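Local coordinates for protein putative methylthioribose-1-phosphate isomerase (PDB 6A34) that catalyses, probably, the interconversion of 5-methylthioribose 1-phosphate and 5-methylthioribulose 1-phosphate in the methionine salvage pathway, at residues 25-29 and 30-34; 178-181 and 182-186; 126-129 and 130-134; 223-227 and 228-232. All blocks are in the same frame, centred on the assembly; numbering follows the deposited sequence.

Contact 1: residues 25-29 and 30-34; sequences YMINQ and RLLPK
Asn28 turns its side-chain amide toward the backbone that follows it. With CG anti to the backbone N (chi1 -166°), Asn28 OD1 accepts a hydrogen bond from Arg30 N at 3.0 Å. The donor lies in the carbonyl plane of the amide. The backbone makes a second closure: Leu31 N donates a hydrogen bond to Asn28 O at 3.2 Å, from well above the plane of this backbone carbonyl. Leu31 also lays its isobutyl group across the Asn28 amide. Its CG is 3.6 Å from Asn28 CG, and its CD1 is 3.7 Å from Asn28 ND2. The Arg30 side chain passes aslant beside the amide, Arg30 CB 3.3 Å from Asn28 OD1. Its guanidinium plane stands 39° from the amide plane. A water joins the two groups, accepting from Asn28 ND2 and Arg30 NE. ND2 also bonds Glu39, so both ends of the amide are held and its rotation is fixed. One step further, Leu32 CD1 meets Ile27 CG2 at 4.1 Å, where the two side chains slant across each other; Leu32 also packs on Leu210 and Trp213 of helix 206-217. A second water donates to Gln29 O and Leu32 O, just before the cis peptide bond to Pro33. The Gln29 amide bonds Arg57, a predicted substrate-binding residue, and Leu172 O. The whole is an Asx turn combined with a type I beta turn, ending strand 23-27 beside the probable substrate site.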
loop_
_atom_site.group_PDB
_atom_site.type_symbol
_atom_site.label_atom_id
_atom_site.label_comp_id
_atom_site.label_asym_id
_atom_site.label_seq_id
_atom_site.Cartn_x
_atom_site.Cartn_y
_atom_site.Cartn_z
ATOM N N TYR A 25 7.895 31.850 -9.546
ATOM C CA TYR A 25 7.360 30.787 -10.419
ATOM C C TYR A 25 7.441 29.437 -9.701
ATOM O O TYR A 25 8.486 29.099 -9.238
ATOM C CB TYR A 25 8.153 30.701 -11.725
ATOM C CG TYR A 25 8.103 31.917 -12.626
ATOM C CD1 TYR A 25 8.836 33.062 -12.337
ATOM C CD2 TYR A 25 7.390 31.902 -13.817
ATOM C CE1 TYR A 25 8.829 34.166 -13.177
ATOM C CE2 TYR A 25 7.373 32.997 -14.670
ATOM C CZ TYR A 25 8.098 34.139 -14.355
ATOM O OH TYR A 25 8.092 35.229 -15.187
ATOM N N MET A 26 6.334 28.679 -9.669
ATOM C CA MET A 26 6.235 27.388 -8.972
ATOM C C MET A 26 5.604 26.343 -9.897
ATOM O O MET A 26 4.526 26.568 -10.492
ATOM C CB MET A 26 5.355 27.463 -7.722
ATOM C CG MET A 26 5.744 28.533 -6.753
ATOM S SD MET A 26 4.695 28.435 -5.306
ATOM C CE MET A 26 5.142 29.920 -4.407
ATOM N N ILE A 27 6.255 25.184 -9.992
ATOM C CA ILE A 27 5.579 24.035 -10.529
ATOM C C ILE A 27 4.308 23.837 -9.699
ATOM O O ILE A 27 4.357 23.982 -8.490
ATOM C CB ILE A 27 6.478 22.790 -10.512
ATOM C CG1 ILE A 27 7.651 22.959 -11.472
ATOM C CG2 ILE A 27 5.655 21.540 -10.832
ATOM C CD1 ILE A 27 8.692 21.878 -11.339
ATOM N N ASN A 28 3.172 23.589 -10.365
ATOM C CA ASN A 28 1.915 23.387 -9.673
ATOM C C ASN A 28 1.774 21.902 -9.345
ATOM O O ASN A 28 1.313 21.103 -10.184
ATOM C CB ASN A 28 0.692 23.851 -10.463
ATOM C CG ASN A 28 -0.531 23.938 -9.578
ATOM O OD1 ASN A 28 -0.706 23.117 -8.674
ATOM N ND2 ASN A 28 -1.328 24.978 -9.771
ATOM N N GLN A 29 2.135 21.560 -8.110
ATOM C CA GLN A 29 2.204 20.168 -7.668
ATOM C C GLN A 29 0.793 19.648 -7.347
ATOM O O GLN A 29 0.641 18.445 -7.153
ATOM C CB GLN A 29 3.173 20.038 -6.486
ATOM C CG GLN A 29 4.612 20.455 -6.826
ATOM C CD GLN A 29 5.647 19.956 -5.841
ATOM O OE1 GLN A 29 5.595 18.806 -5.409
ATOM N NE2 GLN A 29 6.598 20.816 -5.478
ATOM N N ARG A 30 -0.221 20.532 -7.312
ATOM C CA ARG A 30 -1.625 20.104 -7.172
ATOM C C ARG A 30 -2.183 19.548 -8.486
ATOM O O ARG A 30 -3.107 18.785 -8.452
ATOM C CB ARG A 30 -2.546 21.242 -6.735
ATOM C CG ARG A 30 -2.388 21.630 -5.276
ATOM C CD ARG A 30 -2.691 23.117 -5.123
ATOM N NE ARG A 30 -3.928 23.521 -5.783
ATOM C CZ ARG A 30 -5.142 23.369 -5.257
ATOM N NH1 ARG A 30 -5.289 22.877 -4.033
ATOM N NH2 ARG A 30 -6.204 23.704 -5.968
ATOM N N LEU A 31 -1.641 19.957 -9.630
ATOM C CA LEU A 31 -2.184 19.535 -10.920
ATOM C C LEU A 31 -1.527 18.222 -11.382
ATOM O O LEU A 31 -2.059 17.544 -12.246
ATOM C CB LEU A 31 -1.999 20.669 -11.943
ATOM C CG LEU A 31 -2.765 21.957 -11.628
ATOM C CD1 LEU A 31 -2.518 23.046 -12.671
ATOM C CD2 LEU A 31 -4.264 21.693 -11.477
ATOM N N LEU A 32 -0.386 17.856 -10.786
ATOM C CA LEU A 32 0.344 16.664 -11.219
ATOM C C LEU A 32 -0.415 15.438 -10.729
ATOM O O LEU A 32 -1.077 15.500 -9.685
ATOM C CB LEU A 32 1.780 16.691 -10.680
ATOM C CG LEU A 32 2.697 17.733 -11.322
ATOM C CD1 LEU A 32 4.037 17.791 -10.610
ATOM C CD2 LEU A 32 2.889 17.477 -12.809
ATOM N N PRO A 33 -0.342 14.342 -11.489
ATOM C CA PRO A 33 0.456 14.166 -12.700
ATOM C C PRO A 33 -0.297 14.382 -14.024
ATOM O O PRO A 33 0.273 14.198 -15.111
ATOM C CB PRO A 33 0.872 12.686 -12.604
ATOM C CG PRO A 33 -0.357 12.036 -11.992
ATOM C CD PRO A 33 -0.847 13.063 -10.992
ATOM N N LYS A 34 -1.567 14.772 -13.916
ATOM C CA LYS A 34 -2.469 15.004 -15.050
ATOM C C LYS A 34 -1.885 16.103 -15.952
ATOM O O LYS A 34 -1.725 15.913 -17.164
ATOM C CB LYS A 34 -3.854 15.323 -14.475
ATOM C CG LYS A 34 -5.008 15.423 -15.464
ATOM C CD LYS A 34 -6.268 15.968 -14.799
ATOM C CE LYS A 34 -7.561 15.528 -15.453
ATOM N NZ LYS A 34 -7.733 16.115 -16.802
HETATM O O HOH W 1 -4.367 24.422 -8.813
HETATM O O HOH W 2 -0.892 16.250 -7.229
#

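Contact 2: residues 178-181 and 182-186; sequences GTVG and SVVRV
Thr179 O is gripped by two backbone N-H groups, both weakly: Ser182 N at 3.3 Å and Val183 N at 3.4 Å. Regular helical bonding sets in right after. Val184 N meets Val180 O at 3.0 Å, nearly head-on. Arg185 N meets Gly181 O at 2.9 Å. The first torsion (chi1 -78°) sets Arg185 CG 3.1 Å from Gly181 O; the extended chain carries the guanidinium back toward the helix start. The guanidinium comes obliquely to Gly181, and Arg185 NH1 is 3.7 Å from Gly181 CA. A side chain on Gly181 would clash with NH1. All three guanidinium nitrogens are engaged: NH1 bonds Leu177 O, NE pairs with Asp218 and NH2 with Glu214. A leucine in place of Arg185 would probably leave Asp218 and Glu214 without their counter-charge and Leu177 O without its donor. Ser182 CB touches Gly178 O at 3.2 Å, while its OG reaches Asn147 O. Val180 and Val184 touch through their CG1 methyls, and both pack on Tyr215 of helix 206-217. This is the N-terminal part of helix 180-189, the helix of a beta-alpha-beta unit between strands 161-165 and 193-199 in a Rossmann-like domain.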
loop_
_atom_site.group_PDB
_atom_site.type_symbol
_atom_site.label_atom_id
_atom_site.label_comp_id
_atom_site.label_asym_id
_atom_site.label_seq_id
_atom_site.Cartn_x
_atom_site.Cartn_y
_atom_site.Cartn_z
ATOM N N GLY A 178 16.488 16.940 -6.172
ATOM C CA GLY A 178 16.043 16.007 -5.148
ATOM C C GLY A 178 17.183 15.555 -4.269
ATOM O O GLY A 178 18.315 15.915 -4.515
ATOM N N THR A 179 16.851 14.792 -3.223
ATOM C CA THR A 179 17.838 14.114 -2.407
ATOM C C THR A 179 18.072 12.753 -3.054
ATOM O O THR A 179 19.113 12.511 -3.718
ATOM C CB THR A 179 17.437 14.144 -0.924
ATOM O OG1 THR A 179 16.166 13.538 -0.668
ATOM C CG2 THR A 179 17.379 15.570 -0.416
ATOM N N VAL A 180 17.086 11.867 -2.884
ATOM C CA VAL A 180 17.077 10.633 -3.629
ATOM C C VAL A 180 17.208 11.007 -5.117
ATOM O O VAL A 180 17.991 10.429 -5.880
ATOM C CB VAL A 180 15.792 9.808 -3.361
ATOM C CG1 VAL A 180 15.657 8.654 -4.351
ATOM C CG2 VAL A 180 15.717 9.270 -1.944
ATOM N N GLY A 181 16.426 11.989 -5.537
ATOM C CA GLY A 181 16.341 12.334 -6.972
ATOM C C GLY A 181 17.700 12.674 -7.578
ATOM O O GLY A 181 17.981 12.325 -8.706
ATOM N N SER A 182 18.559 13.342 -6.811
ATOM C CA SER A 182 19.880 13.701 -7.287
ATOM C C SER A 182 20.719 12.451 -7.499
ATOM O O SER A 182 21.422 12.330 -8.487
ATOM C CB SER A 182 20.574 14.644 -6.365
ATOM O OG SER A 182 21.681 15.206 -7.040
ATOM N N VAL A 183 20.602 11.509 -6.571
ATOM C CA VAL A 183 21.438 10.312 -6.613
ATOM C C VAL A 183 21.076 9.509 -7.854
ATOM O O VAL A 183 21.956 9.101 -8.580
ATOM C CB VAL A 183 21.301 9.467 -5.332
ATOM C CG1 VAL A 183 21.955 8.111 -5.472
ATOM C CG2 VAL A 183 21.892 10.204 -4.144
ATOM N N VAL A 184 19.776 9.262 -8.049
ATOM C CA VAL A 184 19.306 8.480 -9.175
ATOM C C VAL A 184 19.518 9.240 -10.496
ATOM O O VAL A 184 19.765 8.602 -11.536
ATOM C CB VAL A 184 17.858 8.006 -8.991
ATOM C CG1 VAL A 184 17.735 7.088 -7.790
ATOM C CG2 VAL A 184 16.879 9.157 -8.888
ATOM N N ARG A 185 19.479 10.575 -10.475
ATOM C CA ARG A 185 19.770 11.342 -11.732
ATOM C C ARG A 185 21.259 11.192 -12.112
ATOM O O ARG A 185 21.584 10.889 -13.233
ATOM C CB ARG A 185 19.307 12.793 -11.589
ATOM C CG ARG A 185 17.802 12.933 -11.768
ATOM C CD ARG A 185 17.318 14.323 -11.398
ATOM N NE ARG A 185 15.959 14.533 -11.899
ATOM C CZ ARG A 185 14.856 14.342 -11.191
ATOM N NH1 ARG A 185 14.937 14.173 -9.879
ATOM N NH2 ARG A 185 13.676 14.316 -11.801
ATOM N N VAL A 186 22.165 11.278 -11.136
ATOM C CA VAL A 186 23.563 11.087 -11.429
ATOM C C VAL A 186 23.801 9.657 -11.932
ATOM O O VAL A 186 24.511 9.449 -12.917
ATOM C CB VAL A 186 24.435 11.415 -10.212
ATOM C CG1 VAL A 186 25.863 11.001 -10.448
ATOM C CG2 VAL A 186 24.360 12.882 -9.856
#

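Contact 3: residues 126-129 and 130-134; sequences DEIK and RLIVQ
Glu127 and Arg130 lie side by side and point the same way, joined by a two-pronged salt bridge. Arg130 NE donates to Glu127 OE1 at 3.0 Å, and Arg130 NH2 donates to Glu127 OE2 at 3.1 Å. Both oxygens are met on their syn side. OE1 sits almost in the guanidinium plane, but the two flat groups are twisted 35° apart. A weak bond from NH2 to OE1 is added. Glu127 reaches its partner because its chain bends at CG (chi2 64°). Leu131 borders the carboxylate, its CD1 3.6 Å from Glu127 OE2. Further out, Gln134 OE1 takes a weak bond from Arg130 NH1 at 3.1 Å, at another point on the guanidinium edge. With an alanine at Glu127, the Arg130 guanidinium is likely to lose its counter-charge and, keeping the weak bond to Gln134, to swing more freely. The helical backbone sets the spacing of the pair, with Arg130 N bonded to Asp126 O at 2.9 Å and Leu131 N to Glu127 O at 3.0 Å. Ile128 CG2 meets Ile132 CD1 at 4.0 Å, and both residues touch Phe85 of helix 82-97. Ile128 and Ile132 thus face neighbouring helices, while the Glu127-Arg130 pair lies on a more exposed side. Such a pair probably stabilises helix 125-157 locally.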
loop_
_atom_site.group_PDB
_atom_site.type_symbol
_atom_site.label_atom_id
_atom_site.label_comp_id
_atom_site.label_asym_id
_atom_site.label_seq_id
_atom_site.Cartn_x
_atom_site.Cartn_y
_atom_site.Cartn_z
ATOM N N ASP A 126 18.250 51.020 -0.617
ATOM C CA ASP A 126 18.563 50.221 -1.841
ATOM C C ASP A 126 19.441 49.005 -1.475
ATOM O O ASP A 126 19.344 47.962 -2.110
ATOM C CB ASP A 126 19.151 51.041 -2.999
ATOM C CG ASP A 126 20.318 51.979 -2.699
ATOM O OD1 ASP A 126 20.498 52.400 -1.555
ATOM O OD2 ASP A 126 21.044 52.290 -3.634
ATOM N N GLU A 127 20.273 49.149 -0.447
ATOM C CA GLU A 127 21.206 48.114 -0.025
ATOM C C GLU A 127 20.452 47.044 0.780
ATOM O O GLU A 127 20.805 45.887 0.702
ATOM C CB GLU A 127 22.366 48.712 0.773
ATOM C CG GLU A 127 23.271 47.709 1.483
ATOM C CD GLU A 127 24.090 46.721 0.662
ATOM O OE1 GLU A 127 24.141 46.852 -0.547
ATOM O OE2 GLU A 127 24.697 45.821 1.257
ATOM N N ILE A 128 19.444 47.439 1.558
ATOM C CA ILE A 128 18.589 46.483 2.279
ATOM C C ILE A 128 17.824 45.619 1.264
ATOM O O ILE A 128 17.816 44.389 1.347
ATOM C CB ILE A 128 17.633 47.200 3.247
ATOM C CG1 ILE A 128 18.389 47.924 4.363
ATOM C CG2 ILE A 128 16.592 46.234 3.801
ATOM C CD1 ILE A 128 17.533 48.916 5.132
ATOM N N LYS A 129 17.171 46.288 0.313
ATOM C CA LYS A 129 16.536 45.620 -0.815
ATOM C C LYS A 129 17.512 44.632 -1.460
ATOM O O LYS A 129 17.156 43.458 -1.666
ATOM C CB LYS A 129 16.019 46.638 -1.834
ATOM C CG LYS A 129 14.859 47.498 -1.336
ATOM C CD LYS A 129 14.171 48.318 -2.426
ATOM C CE LYS A 129 12.908 49.008 -1.933
ATOM N NZ LYS A 129 12.483 50.144 -2.786
ATOM N N ARG A 130 18.717 45.106 -1.798
ATOM C CA ARG A 130 19.672 44.270 -2.519
ATOM C C ARG A 130 19.958 42.998 -1.709
ATOM O O ARG A 130 20.059 41.916 -2.271
ATOM C CB ARG A 130 21.007 44.982 -2.775
ATOM C CG ARG A 130 21.914 44.275 -3.778
ATOM C CD ARG A 130 23.318 44.861 -3.894
ATOM N NE ARG A 130 24.049 44.756 -2.644
ATOM C CZ ARG A 130 24.563 43.629 -2.145
ATOM N NH1 ARG A 130 24.551 42.514 -2.863
ATOM N NH2 ARG A 130 25.089 43.633 -0.929
ATOM N N LEU A 131 20.131 43.179 -0.399
ATOM C CA LEU A 131 20.510 42.146 0.521
ATOM C C LEU A 131 19.405 41.078 0.628
ATOM O O LEU A 131 19.707 39.883 0.622
ATOM C CB LEU A 131 20.789 42.775 1.883
ATOM C CG LEU A 131 22.172 43.397 2.040
ATOM C CD1 LEU A 131 22.220 44.239 3.300
ATOM C CD2 LEU A 131 23.261 42.343 2.045
ATOM N N ILE A 132 18.152 41.523 0.734
ATOM C CA ILE A 132 17.023 40.629 0.849
ATOM C C ILE A 132 16.972 39.715 -0.371
ATOM O O ILE A 132 16.782 38.527 -0.227
ATOM C CB ILE A 132 15.708 41.413 0.957
ATOM C CG1 ILE A 132 15.579 42.116 2.305
ATOM C CG2 ILE A 132 14.515 40.510 0.667
ATOM C CD1 ILE A 132 14.495 43.160 2.316
ATOM N N VAL A 133 17.077 40.310 -1.567
ATOM C CA VAL A 133 16.930 39.566 -2.789
ATOM C C VAL A 133 18.083 38.552 -2.861
ATOM O O VAL A 133 17.875 37.359 -3.216
ATOM C CB VAL A 133 16.878 40.483 -4.030
ATOM C CG1 VAL A 133 16.990 39.689 -5.333
ATOM C CG2 VAL A 133 15.634 41.368 -4.033
ATOM N N GLN A 134 19.286 39.026 -2.518
ATOM C CA GLN A 134 20.467 38.223 -2.599
ATOM C C GLN A 134 20.319 36.999 -1.672
ATOM O O GLN A 134 20.661 35.895 -2.064
ATOM C CB GLN A 134 21.709 39.048 -2.250
ATOM C CG GLN A 134 22.987 38.221 -2.180
ATOM C CD GLN A 134 24.217 39.061 -1.938
ATOM O OE1 GLN A 134 24.949 39.407 -2.864
ATOM N NE2 GLN A 134 24.452 39.394 -0.682
#

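Contact 4: residues 223-227 and 228-232; sequences KLIAD and NAAAF
In the Rossmann-like domain the chain passes from strand 222-225 into helix 230-235 through a tight turn, and here Ile225 to Asp227 meet Ala229 and Ala230. This is the link that follows the edge strand, before the chain crosses to strand 241-244 on the far side of strands 193-199 and 161-165. Two successive bonds of the i to i+3 kind bend the backbone. Ala229 N donates to Ala226 O at 2.8 Å. Ala230 N donates to Asp227 O at 3.1 Å, with a nearly straight N-H...O angle of 172°. Both donors sit above the carbonyl plane of their acceptor. Ile225 fills the inside of the bend. Ile225 CG1 stands between the backbone N and the carbonyl carbon (chi1 57°), and Ile225 CD1 reaches 4.0 Å from Ala230 CA. Ile225 CB also packs on Ala229 CB at 4.2 Å. The small side chains of Ala229 and Ala230 probably allow the turn to lie close to Ile225. Ala230 packs further on Asp199 and on Leu264 of helix 261-270. The polar side chains have partners outside the turn. Both carboxylate oxygens of Asp227 are satisfied, OD1 by Thr201 N and OD2 by Arg202 N, which ties the turn to the loop after strand 193-199. Asn228 ND2 bonds Arg202 O of the second subunit, so the turn lies at the dimer interface. Asp227 O has a second partner: a water donates to it at 2.8 Å and accepts from Ala231 N at 3.0 Å.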
loop_
_atom_site.group_PDB
_atom_site.type_symbol
_atom_site.label_atom_id
_atom_site.label_comp_id
_atom_site.label_asym_id
_atom_site.label_seq_id
_atom_site.Cartn_x
_atom_site.Cartn_y
_atom_site.Cartn_z
ATOM N N LYS A 223 9.589 1.602 -12.699
ATOM C CA LYS A 223 8.492 0.670 -12.572
ATOM C C LYS A 223 7.723 0.966 -11.284
ATOM O O LYS A 223 8.318 0.951 -10.186
ATOM C CB LYS A 223 8.989 -0.773 -12.576
ATOM C CG LYS A 223 9.068 -1.411 -13.950
ATOM C CD LYS A 223 9.049 -2.920 -13.939
ATOM C CE LYS A 223 9.898 -3.511 -15.047
ATOM N NZ LYS A 223 9.686 -2.828 -16.342
ATOM N N LEU A 224 6.412 1.215 -11.420
ATOM C CA LEU A 224 5.582 1.640 -10.281
ATOM C C LEU A 224 4.922 0.393 -9.691
ATOM O O LEU A 224 4.455 -0.427 -10.453
ATOM C CB LEU A 224 4.544 2.639 -10.791
ATOM C CG LEU A 224 3.519 3.109 -9.773
ATOM C CD1 LEU A 224 4.193 3.903 -8.659
ATOM C CD2 LEU A 224 2.464 3.968 -10.464
ATOM N N ILE A 225 5.023 0.197 -8.367
ATOM C CA ILE A 225 4.440 -0.983 -7.692
ATOM C C ILE A 225 3.623 -0.569 -6.464
ATOM O O ILE A 225 3.867 0.482 -5.825
ATOM C CB ILE A 225 5.523 -1.975 -7.237
ATOM C CG1 ILE A 225 6.536 -1.303 -6.310
ATOM C CG2 ILE A 225 6.198 -2.699 -8.407
ATOM C CD1 ILE A 225 7.453 -2.300 -5.692
ATOM N N ALA A 226 2.706 -1.463 -6.077
ATOM C CA ALA A 226 1.999 -1.343 -4.806
ATOM C C ALA A 226 3.021 -1.600 -3.694
ATOM O O ALA A 226 3.938 -2.383 -3.859
ATOM C CB ALA A 226 0.830 -2.308 -4.726
ATOM N N ASP A 227 2.838 -0.925 -2.564
ATOM C CA ASP A 227 3.743 -1.028 -1.394
ATOM C C ASP A 227 3.917 -2.484 -0.964
ATOM O O ASP A 227 4.996 -2.901 -0.581
ATOM C CB ASP A 227 3.180 -0.163 -0.279
ATOM C CG ASP A 227 3.105 1.298 -0.684
ATOM O OD1 ASP A 227 4.107 1.779 -1.281
ATOM O OD2 ASP A 227 2.046 1.950 -0.403
ATOM N N ASN A 228 2.804 -3.219 -0.994
ATOM C CA ASN A 228 2.729 -4.634 -0.736
ATOM C C ASN A 228 3.767 -5.402 -1.548
ATOM O O ASN A 228 4.181 -6.474 -1.155
ATOM C CB ASN A 228 1.339 -5.206 -1.084
ATOM C CG ASN A 228 0.350 -5.066 0.050
ATOM O OD1 ASN A 228 0.745 -5.059 1.228
ATOM N ND2 ASN A 228 -0.921 -4.971 -0.289
ATOM N N ALA A 229 4.130 -4.913 -2.724
ATOM C CA ALA A 229 4.963 -5.741 -3.578
ATOM C C ALA A 229 6.453 -5.505 -3.322
ATOM O O ALA A 229 7.301 -6.131 -3.982
ATOM C CB ALA A 229 4.630 -5.445 -5.036
ATOM N N ALA A 230 6.827 -4.561 -2.457
ATOM C CA ALA A 230 8.295 -4.271 -2.374
ATOM C C ALA A 230 9.031 -5.510 -1.850
ATOM O O ALA A 230 10.133 -5.817 -2.267
ATOM C CB ALA A 230 8.557 -3.048 -1.536
ATOM N N ALA A 231 8.392 -6.247 -0.943
ATOM C CA ALA A 231 9.022 -7.422 -0.343
ATOM C C ALA A 231 9.188 -8.489 -1.411
ATOM O O ALA A 231 10.144 -9.185 -1.441
ATOM C CB ALA A 231 8.167 -7.934 0.767
ATOM N N PHE A 232 8.204 -8.562 -2.309
ATOM C CA PHE A 232 8.191 -9.535 -3.367
ATOM C C PHE A 232 9.338 -9.257 -4.344
ATOM O O PHE A 232 10.136 -10.134 -4.682
ATOM C CB PHE A 232 6.843 -9.521 -4.090
ATOM C CG PHE A 232 6.788 -10.534 -5.205
ATOM C CD1 PHE A 232 6.527 -11.867 -4.930
ATOM C CD2 PHE A 232 7.073 -10.163 -6.515
ATOM C CE1 PHE A 232 6.475 -12.802 -5.950
ATOM C CE2 PHE A 232 7.063 -11.105 -7.534
ATOM C CZ PHE A 232 6.740 -12.419 -7.248
HETATM O O HOH W 3 6.381 -4.901 0.846
#

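From the N terminus, contact 1 closes a turn after strand 23-27 of the small antiparallel sheet. Contact 3 (126-134) follows, near the start of helix 125-157, where no loop is closed. Contact 2 (178-186) lies at the N-terminal part of helix 180-189, after strand 161-165. Contact 4 (223-232) turns the edge strand 222-225 into helix 230-235. Each is one continuous stretch, so they follow in series and none nests or crosses another. None touches another. Contacts 3 and 4 lie on opposite sides of the chain's centre, about 49 Å apart between centres. Helix 206-217 is touched by both contacts 1 and 2, by Leu32 of the one and Val180 of the other.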